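Local atomic coordinates of protein (endonuclease) (PDB entry 1BYR), a protein that belongs to the PLD-like endonucleases and folds as a mixed beta sheet packed against helices, with two copies in the assembly. Residues V17-A22 against K96-D101; P40-A45 against F110-A115; K44-A49 against V56-D61. One frame throughout, in Å; residues are numbered along the deposited sequence.

Interaction 1. Residues V17-A22 against K96-D101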
loop_
_atom_site.group_PDB
_atom_site.type_symbol
_atom_site.label_atom_id
_atom_site.label_comp_id
_atom_site.label_asym_id
_atom_site.label_seq_id
_atom_site.Cartn_x
_atom_site.Cartn_y
_atom_site.Cartn_z
ATOM N N VAL A 17 -10.624 1.353 -11.002
ATOM C CA VAL A 17 -11.920 2.020 -10.964
ATOM C C VAL A 17 -12.190 2.674 -9.613
ATOM O O VAL A 17 -12.709 3.788 -9.557
ATOM C CB VAL A 17 -13.069 1.033 -11.328
ATOM C CG1 VAL A 17 -14.414 1.701 -11.164
ATOM C CG2 VAL A 17 -12.914 0.583 -12.774
ATOM N N LEU A 18 -11.828 1.995 -8.525
ATOM C CA LEU A 18 -12.025 2.523 -7.174
ATOM C C LEU A 18 -11.190 3.776 -6.932
ATOM O O LEU A 18 -11.665 4.757 -6.350
ATOM C CB LEU A 18 -11.666 1.449 -6.126
ATOM C CG LEU A 18 -11.796 1.880 -4.667
ATOM C CD1 LEU A 18 -13.166 2.505 -4.440
ATOM C CD2 LEU A 18 -11.596 0.678 -3.744
ATOM N N VAL A 19 -9.937 3.742 -7.372
ATOM C CA VAL A 19 -9.059 4.893 -7.217
ATOM C C VAL A 19 -9.660 6.071 -8.005
ATOM O O VAL A 19 -9.706 7.196 -7.502
ATOM C CB VAL A 19 -7.629 4.558 -7.727
ATOM C CG1 VAL A 19 -6.766 5.818 -7.759
ATOM C CG2 VAL A 19 -6.994 3.500 -6.819
ATOM N N LEU A 20 -10.134 5.806 -9.221
ATOM C CA LEU A 20 -10.768 6.855 -10.037
ATOM C C LEU A 20 -12.019 7.384 -9.330
ATOM O O LEU A 20 -12.288 8.585 -9.346
ATOM C CB LEU A 20 -11.130 6.319 -11.427
ATOM C CG LEU A 20 -9.882 6.060 -12.275
ATOM C CD1 LEU A 20 -10.237 5.257 -13.519
ATOM C CD2 LEU A 20 -9.243 7.393 -12.651
ATOM N N SER A 21 -12.763 6.490 -8.677
ATOM C CA SER A 21 -13.972 6.859 -7.939
ATOM C C SER A 21 -13.653 7.822 -6.802
ATOM O O SER A 21 -14.411 8.753 -6.522
ATOM C CB SER A 21 -14.653 5.612 -7.362
ATOM O OG SER A 21 -15.745 5.945 -6.523
ATOM N N ALA A 22 -12.529 7.606 -6.139
ATOM C CA ALA A 22 -12.146 8.484 -5.045
ATOM C C ALA A 22 -11.809 9.883 -5.568
ATOM O O ALA A 22 -12.224 10.884 -4.991
ATOM C CB ALA A 22 -10.945 7.894 -4.282
ATOM N N LYS A 96 1.498 5.671 -1.611
ATOM C CA LYS A 96 0.584 5.737 -2.754
ATOM C C LYS A 96 -0.716 6.080 -2.027
ATOM O O LYS A 96 -1.523 5.211 -1.689
ATOM C CB LYS A 96 0.471 4.374 -3.467
ATOM C CG LYS A 96 1.813 3.743 -3.819
ATOM C CD LYS A 96 2.265 2.762 -2.708
ATOM C CE LYS A 96 3.259 1.716 -3.211
ATOM N NZ LYS A 96 4.468 2.350 -3.804
ATOM N N VAL A 97 -0.892 7.367 -1.776
ATOM C CA VAL A 97 -2.028 7.846 -1.004
ATOM C C VAL A 97 -2.784 9.022 -1.621
ATOM O O VAL A 97 -2.184 9.935 -2.190
ATOM C CB VAL A 97 -1.538 8.301 0.397
ATOM C CG1 VAL A 97 -2.652 9.069 1.135
ATOM C CG2 VAL A 97 -1.052 7.100 1.207
ATOM N N ILE A 98 -4.108 8.984 -1.500
ATOM C CA ILE A 98 -4.963 10.069 -1.961
ATOM C C ILE A 98 -5.916 10.407 -0.814
ATOM O O ILE A 98 -6.719 9.576 -0.397
ATOM C CB ILE A 98 -5.804 9.691 -3.217
ATOM C CG1 ILE A 98 -4.888 9.355 -4.395
ATOM C CG2 ILE A 98 -6.678 10.878 -3.628
ATOM C CD1 ILE A 98 -5.619 9.079 -5.712
ATOM N N ILE A 99 -5.774 11.618 -0.273
ATOM C CA ILE A 99 -6.628 12.090 0.807
ATOM C C ILE A 99 -7.665 13.017 0.162
ATOM O O ILE A 99 -7.318 14.051 -0.405
ATOM C CB ILE A 99 -5.824 12.885 1.859
ATOM C CG1 ILE A 99 -4.652 12.048 2.379
ATOM C CG2 ILE A 99 -6.727 13.276 3.014
ATOM C CD1 ILE A 99 -3.524 12.881 2.953
ATOM N N VAL A 100 -8.939 12.642 0.255
ATOM C CA VAL A 100 -10.026 13.408 -0.358
ATOM C C VAL A 100 -10.955 14.145 0.618
ATOM O O VAL A 100 -11.468 13.565 1.595
ATOM C CB VAL A 100 -10.872 12.465 -1.249
ATOM C CG1 VAL A 100 -11.987 13.234 -1.960
ATOM C CG2 VAL A 100 -9.961 11.789 -2.261
ATOM N N ASP A 101 -11.139 15.439 0.372
ATOM C CA ASP A 101 -12.027 16.263 1.173
ATOM C C ASP A 101 -11.773 16.207 2.685
ATOM O O ASP A 101 -12.703 16.299 3.487
ATOM C CB ASP A 101 -13.482 15.893 0.851
ATOM C CG ASP A 101 -13.871 16.256 -0.586
ATOM O OD1 ASP A 101 -13.128 17.038 -1.213
ATOM O OD2 ASP A 101 -14.893 15.759 -1.093
#
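The carbonyl oxygen of Ala22 is approached by two kinds of partner: Ser25 OG, a turn further along the helix, hydrogen-bonds to it, while both methyls of Val100 rest against it from the strand, CG2 at 3.7 Å and CG1 at 3.8 Å from Ala22 O. Val100 has CG1 anti to its backbone N (chi1 -178°), and this rotation lets the two branches of the fork share the one oxygen. Ala22 points at the strand, its CB 4.5 Å from Val100 CG2; so small a residue lets the helix backbone come close, with Ala22 CA and Val100 CA 7.1 Å apart. One helical turn earlier, Val19 CG1 meets Ile98 CD1 at 4.0 Å. Ile98 is stretched out along its longer branch (chi2 -175°) and crosses Val19 at about a right angle. Ile98 and Val100, beta-branched as suits a strand, both point their side chains toward the helix. Just past the strand, the Asp101 carboxylate accepts the backbone N-H groups of Lys27, Thr28 and Ser29. A helix laid over a sheet strand in this way, through buried aliphatic residues, belongs to the layered alpha/beta architecture of the PLD-like fold.

Interaction 2. Residues P40-A45 against F110-A115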
loop_
_atom_site.group_PDB
_atom_site.type_symbol
_atom_site.label_atom_id
_atom_site.label_comp_id
_atom_site.label_asym_id
_atom_site.label_seq_id
_atom_site.Cartn_x
_atom_site.Cartn_y
_atom_site.Cartn_z
ATOM N N PRO A 40 -1.832 7.826 -17.282
ATOM C CA PRO A 40 -2.600 8.890 -17.945
ATOM C C PRO A 40 -4.030 9.041 -17.414
ATOM O O PRO A 40 -4.501 10.154 -17.225
ATOM C CB PRO A 40 -2.556 8.499 -19.425
ATOM C CG PRO A 40 -1.303 7.691 -19.550
ATOM C CD PRO A 40 -1.226 6.906 -18.262
ATOM N N ASP A 41 -4.707 7.918 -17.171
ATOM C CA ASP A 41 -6.076 7.923 -16.657
ATOM C C ASP A 41 -6.185 8.663 -15.315
ATOM O O ASP A 41 -7.140 9.410 -15.078
ATOM C CB ASP A 41 -6.564 6.492 -16.488
ATOM C CG ASP A 41 -5.856 5.768 -15.366
ATOM O OD1 ASP A 41 -4.638 5.523 -15.488
ATOM O OD2 ASP A 41 -6.518 5.449 -14.357
ATOM N N ILE A 42 -5.204 8.441 -14.440
ATOM C CA ILE A 42 -5.155 9.085 -13.129
ATOM C C ILE A 42 -4.941 10.600 -13.298
ATOM O O ILE A 42 -5.586 11.423 -12.619
ATOM C CB ILE A 42 -3.985 8.500 -12.264
ATOM C CG1 ILE A 42 -4.193 6.991 -12.064
ATOM C CG2 ILE A 42 -3.928 9.183 -10.887
ATOM C CD1 ILE A 42 -5.442 6.643 -11.303
ATOM N N MET A 43 -4.030 10.975 -14.193
ATOM C CA MET A 43 -3.748 12.392 -14.446
ATOM C C MET A 43 -4.974 13.114 -14.991
ATOM O O MET A 43 -5.306 14.211 -14.544
ATOM C CB MET A 43 -2.584 12.537 -15.426
ATOM C CG MET A 43 -1.334 11.727 -15.025
ATOM S SD MET A 43 -0.777 12.017 -13.307
ATOM C CE MET A 43 0.093 10.421 -12.982
ATOM N N LYS A 44 -5.661 12.495 -15.942
ATOM C CA LYS A 44 -6.853 13.096 -16.528
ATOM C C LYS A 44 -7.898 13.333 -15.471
ATOM O O LYS A 44 -8.581 14.367 -15.480
ATOM C CB LYS A 44 -7.432 12.193 -17.604
ATOM C CG LYS A 44 -6.683 12.271 -18.919
ATOM C CD LYS A 44 -7.276 11.315 -19.923
ATOM C CE LYS A 44 -6.203 10.775 -20.826
ATOM N NZ LYS A 44 -6.777 10.570 -22.177
ATOM N N ALA A 45 -8.033 12.372 -14.557
ATOM C CA ALA A 45 -8.999 12.484 -13.470
ATOM C C ALA A 45 -8.634 13.599 -12.481
ATOM O O ALA A 45 -9.508 14.328 -12.011
ATOM C CB ALA A 45 -9.128 11.135 -12.728
ATOM N N PHE A 110 -1.243 -0.251 -4.561
ATOM C CA PHE A 110 -1.452 0.359 -5.879
ATOM C C PHE A 110 -0.678 1.650 -6.215
ATOM O O PHE A 110 -0.944 2.717 -5.638
ATOM C CB PHE A 110 -2.970 0.574 -6.056
ATOM C CG PHE A 110 -3.391 1.097 -7.421
ATOM C CD1 PHE A 110 -3.449 2.465 -7.676
ATOM C CD2 PHE A 110 -3.838 0.230 -8.403
ATOM C CE1 PHE A 110 -3.954 2.947 -8.892
ATOM C CE2 PHE A 110 -4.345 0.717 -9.623
ATOM C CZ PHE A 110 -4.403 2.063 -9.859
ATOM N N ASN A 111 0.282 1.553 -7.138
ATOM C CA ASN A 111 1.039 2.737 -7.571
ATOM C C ASN A 111 0.218 3.346 -8.690
ATOM O O ASN A 111 -0.553 2.653 -9.353
ATOM C CB ASN A 111 2.410 2.381 -8.140
ATOM C CG ASN A 111 3.437 2.165 -7.076
ATOM O OD1 ASN A 111 3.869 1.038 -6.836
ATOM N ND2 ASN A 111 3.842 3.224 -6.421
ATOM N N PHE A 112 0.393 4.638 -8.920
ATOM C CA PHE A 112 -0.377 5.305 -9.948
ATOM C C PHE A 112 0.294 5.174 -11.298
ATOM O O PHE A 112 0.784 6.143 -11.896
ATOM C CB PHE A 112 -0.612 6.760 -9.517
ATOM C CG PHE A 112 -1.200 6.871 -8.133
ATOM C CD1 PHE A 112 -2.492 6.437 -7.881
ATOM C CD2 PHE A 112 -0.431 7.304 -7.066
ATOM C CE1 PHE A 112 -3.007 6.423 -6.584
ATOM C CE2 PHE A 112 -0.936 7.293 -5.783
ATOM C CZ PHE A 112 -2.225 6.850 -5.540
ATOM N N THR A 113 0.309 3.931 -11.762
ATOM C CA THR A 113 0.920 3.549 -13.015
ATOM C C THR A 113 0.054 2.571 -13.761
ATOM O O THR A 113 -0.873 1.970 -13.219
ATOM C CB THR A 113 2.258 2.824 -12.795
ATOM O OG1 THR A 113 1.995 1.539 -12.203
ATOM C CG2 THR A 113 3.161 3.631 -11.886
ATOM N N LYS A 114 0.421 2.412 -15.024
ATOM C CA LYS A 114 -0.235 1.493 -15.952
ATOM C C LYS A 114 -0.020 0.024 -15.470
ATOM O O LYS A 114 -0.970 -0.786 -15.395
ATOM C CB LYS A 114 0.365 1.698 -17.362
ATOM C CG LYS A 114 1.007 3.116 -17.619
ATOM C CD LYS A 114 2.230 3.466 -16.699
ATOM C CE LYS A 114 3.489 2.619 -16.922
ATOM N NZ LYS A 114 3.606 1.465 -15.962
ATOM N N ALA A 115 1.222 -0.308 -15.121
ATOM C CA ALA A 115 1.538 -1.655 -14.650
ATOM C C ALA A 115 0.691 -1.986 -13.420
ATOM O O ALA A 115 0.212 -3.106 -13.272
ATOM C CB ALA A 115 3.018 -1.761 -14.330
#
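An inverse gamma turn centred on Phe112, just ahead of helix 114-118, brings its aromatic ring against Ile42 in the first turn of helix 40-51. The turn is followed at once by an N-cap: Thr113 OG1 accepts the backbone N-H of Ala116, so a short hydroxyl residue suits the place where the new helix has N-H groups to satisfy. Ile42 CG2 lies 4.3 Å from Phe112 CD1 and comes at the ring obliquely. Over one face of that ring stands Phe110 O, 4.3 Å above the plane and displaced toward the rim. Met43 joins in through its flexible end: successive bends at chi1 (-51°) and chi2 (-52°) fold the thioether round, leaving Met43 CE 4.5 Å from Phe112 O. At the exposed margin, Pro40 CD and Lys114 CG are 4.4 Å apart. Proline fits the first turn of a helix, where its missing N-H is not needed, and the lysine contributes aliphatic carbon while its chain leads away. Backbone hydrogen bonds of Phe112 with Thr38 and Ala39 fix the turn to the chain leading into helix 40-51, and Met32 and Ala34 of strand 29-34 also touch the Phe112 side chain. Between the two segments themselves the touches are loose and dispersive, which implies that shape and hydrophobic burial, rather than directed polar bonds between them, set how they fit.

Interaction 3. Residues K44-A49 against V56-D61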
loop_
_atom_site.group_PDB
_atom_site.type_symbol
_atom_site.label_atom_id
_atom_site.label_comp_id
_atom_site.label_asym_id
_atom_site.label_seq_id
_atom_site.Cartn_x
_atom_site.Cartn_y
_atom_site.Cartn_z
ATOM N N LYS A 44 -5.661 12.495 -15.942
ATOM C CA LYS A 44 -6.853 13.096 -16.528
ATOM C C LYS A 44 -7.898 13.333 -15.471
ATOM O O LYS A 44 -8.581 14.367 -15.480
ATOM C CB LYS A 44 -7.432 12.193 -17.604
ATOM C CG LYS A 44 -6.683 12.271 -18.919
ATOM C CD LYS A 44 -7.276 11.315 -19.923
ATOM C CE LYS A 44 -6.203 10.775 -20.826
ATOM N NZ LYS A 44 -6.777 10.570 -22.177
ATOM N N ALA A 45 -8.033 12.372 -14.557
ATOM C CA ALA A 45 -8.999 12.484 -13.470
ATOM C C ALA A 45 -8.634 13.599 -12.481
ATOM O O ALA A 45 -9.508 14.328 -12.011
ATOM C CB ALA A 45 -9.128 11.135 -12.728
ATOM N N LEU A 46 -7.348 13.738 -12.166
ATOM C CA LEU A 46 -6.905 14.775 -11.244
ATOM C C LEU A 46 -7.169 16.163 -11.831
ATOM O O LEU A 46 -7.682 17.052 -11.146
ATOM C CB LEU A 46 -5.412 14.607 -10.915
ATOM C CG LEU A 46 -5.071 13.387 -10.049
ATOM C CD1 LEU A 46 -3.581 13.035 -10.199
ATOM C CD2 LEU A 46 -5.431 13.676 -8.599
ATOM N N VAL A 47 -6.843 16.350 -13.107
ATOM C CA VAL A 47 -7.083 17.642 -13.743
ATOM C C VAL A 47 -8.581 17.911 -13.902
ATOM O O VAL A 47 -9.013 19.065 -13.869
ATOM C CB VAL A 47 -6.369 17.736 -15.114
ATOM C CG1 VAL A 47 -4.945 17.197 -15.005
ATOM C CG2 VAL A 47 -7.147 16.976 -16.151
ATOM N N ALA A 48 -9.385 16.865 -14.057
ATOM C CA ALA A 48 -10.830 17.080 -14.156
ATOM C C ALA A 48 -11.313 17.563 -12.794
ATOM O O ALA A 48 -12.256 18.350 -12.699
ATOM C CB ALA A 48 -11.558 15.803 -14.541
ATOM N N ALA A 49 -10.663 17.097 -11.730
ATOM C CA ALA A 49 -11.027 17.522 -10.382
ATOM C C ALA A 49 -10.714 19.010 -10.231
ATOM O O ALA A 49 -11.536 19.787 -9.745
ATOM C CB ALA A 49 -10.249 16.718 -9.342
ATOM N N VAL A 56 -6.416 20.750 -5.446
ATOM C CA VAL A 56 -5.502 19.616 -5.596
ATOM C C VAL A 56 -4.014 19.960 -5.424
ATOM O O VAL A 56 -3.494 20.877 -6.067
ATOM C CB VAL A 56 -5.688 18.951 -7.002
ATOM C CG1 VAL A 56 -4.869 17.659 -7.091
ATOM C CG2 VAL A 56 -7.179 18.663 -7.265
ATOM N N LYS A 57 -3.331 19.230 -4.538
ATOM C CA LYS A 57 -1.895 19.420 -4.323
ATOM C C LYS A 57 -1.241 18.030 -4.268
ATOM O O LYS A 57 -1.764 17.098 -3.637
ATOM C CB LYS A 57 -1.639 20.209 -3.034
ATOM C CG LYS A 57 -2.042 21.680 -3.140
ATOM C CD LYS A 57 -1.508 22.493 -1.981
ATOM C CE LYS A 57 -2.164 23.867 -1.905
ATOM N NZ LYS A 57 -1.702 24.653 -0.711
ATOM N N ILE A 58 -0.096 17.890 -4.932
ATOM C CA ILE A 58 0.585 16.605 -5.019
ATOM C C ILE A 58 2.088 16.617 -4.729
ATOM O O ILE A 58 2.809 17.507 -5.174
ATOM C CB ILE A 58 0.373 16.033 -6.443
ATOM C CG1 ILE A 58 -1.096 16.172 -6.826
ATOM C CG2 ILE A 58 0.839 14.580 -6.528
ATOM C CD1 ILE A 58 -1.400 15.801 -8.266
ATOM N N VAL A 59 2.560 15.637 -3.956
ATOM C CA VAL A 59 3.992 15.508 -3.673
ATOM C C VAL A 59 4.383 14.103 -4.072
ATOM O O VAL A 59 3.782 13.130 -3.610
ATOM C CB VAL A 59 4.338 15.698 -2.179
ATOM C CG1 VAL A 59 4.327 17.164 -1.850
ATOM C CG2 VAL A 59 3.369 14.929 -1.308
ATOM N N ILE A 60 5.371 13.994 -4.954
ATOM C CA ILE A 60 5.810 12.690 -5.423
ATOM C C ILE A 60 7.293 12.447 -5.194
ATOM O O ILE A 60 8.059 13.379 -4.955
ATOM C CB ILE A 60 5.516 12.539 -6.928
ATOM C CG1 ILE A 60 6.473 13.418 -7.744
ATOM C CG2 ILE A 60 4.080 12.956 -7.203
ATOM C CD1 ILE A 60 6.178 13.431 -9.260
ATOM N N ASP A 61 7.690 11.180 -5.247
ATOM C CA ASP A 61 9.079 10.799 -5.084
ATOM C C ASP A 61 9.883 11.369 -6.247
ATOM O O ASP A 61 9.459 11.272 -7.405
ATOM C CB ASP A 61 9.216 9.272 -5.088
ATOM C CG ASP A 61 10.641 8.838 -4.920
ATOM O OD1 ASP A 61 11.173 9.009 -3.810
ATOM O OD2 ASP A 61 11.222 8.333 -5.897
#
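No aromatic ring takes part where Leu46 meets Val56; the flat group concerned is the peptide of Leu46, whose O lies 4.2 Å from Val56 CG2. Val56 CG2 is also 4.2 Å from Ala49 CB, so it touches both the Leu46 carbonyl and the Ala49 methyl, one turn apart. The other branch, Val56 CG1, stands anti to the backbone N (chi1 -173°) and packs 4.3 Å from Leu46 CD2. These elements form a beta-alpha-beta crossover: strand 29-34 leads to helix 40-51, which returns to strand 55-61, parallel to the first and next to it. The helix segment runs roughly against the strand, at 143° between their directions, with the axes 9.7 Å apart at closest approach. Alanine needs no more than its methyl to reach Val56, while leucine is long enough to reach Ile58 as well. There Leu46 and Ile58 extend toward each other tip to tip, CD1 of Leu46 4.0 Å from CD1 of Ile58. An extended chi2 (173°) carries the isoleucine methyl out from the sheet. Met32 of the preceding strand touches both of these residues, and Ile58 is flanked on its other neighbouring strand by Leu84.

In the fold
Interactions 1 and 3 are buried helix-on-sheet contacts, made by different helices on two strands of the same sheet that lie either side of strand 29-34. Their helices meet each other too, since Leu20 CD2 lies 3.7 Å from Ala45 CB. Interaction 2 shares helix 40-51 with interaction 3 but uses its first turn, and joins it to a loop and helix start; it adds an aromatic ring, a thioether and an exposed Pro40-Lys114 margin to otherwise aliphatic chemistry. Phe110 and Phe112 in turn link interaction 2 to interaction 1, where both touch Val19. Along the chain interaction 3 is nested within the loop closed by interaction 1, while interactions 1 and 2 interleave.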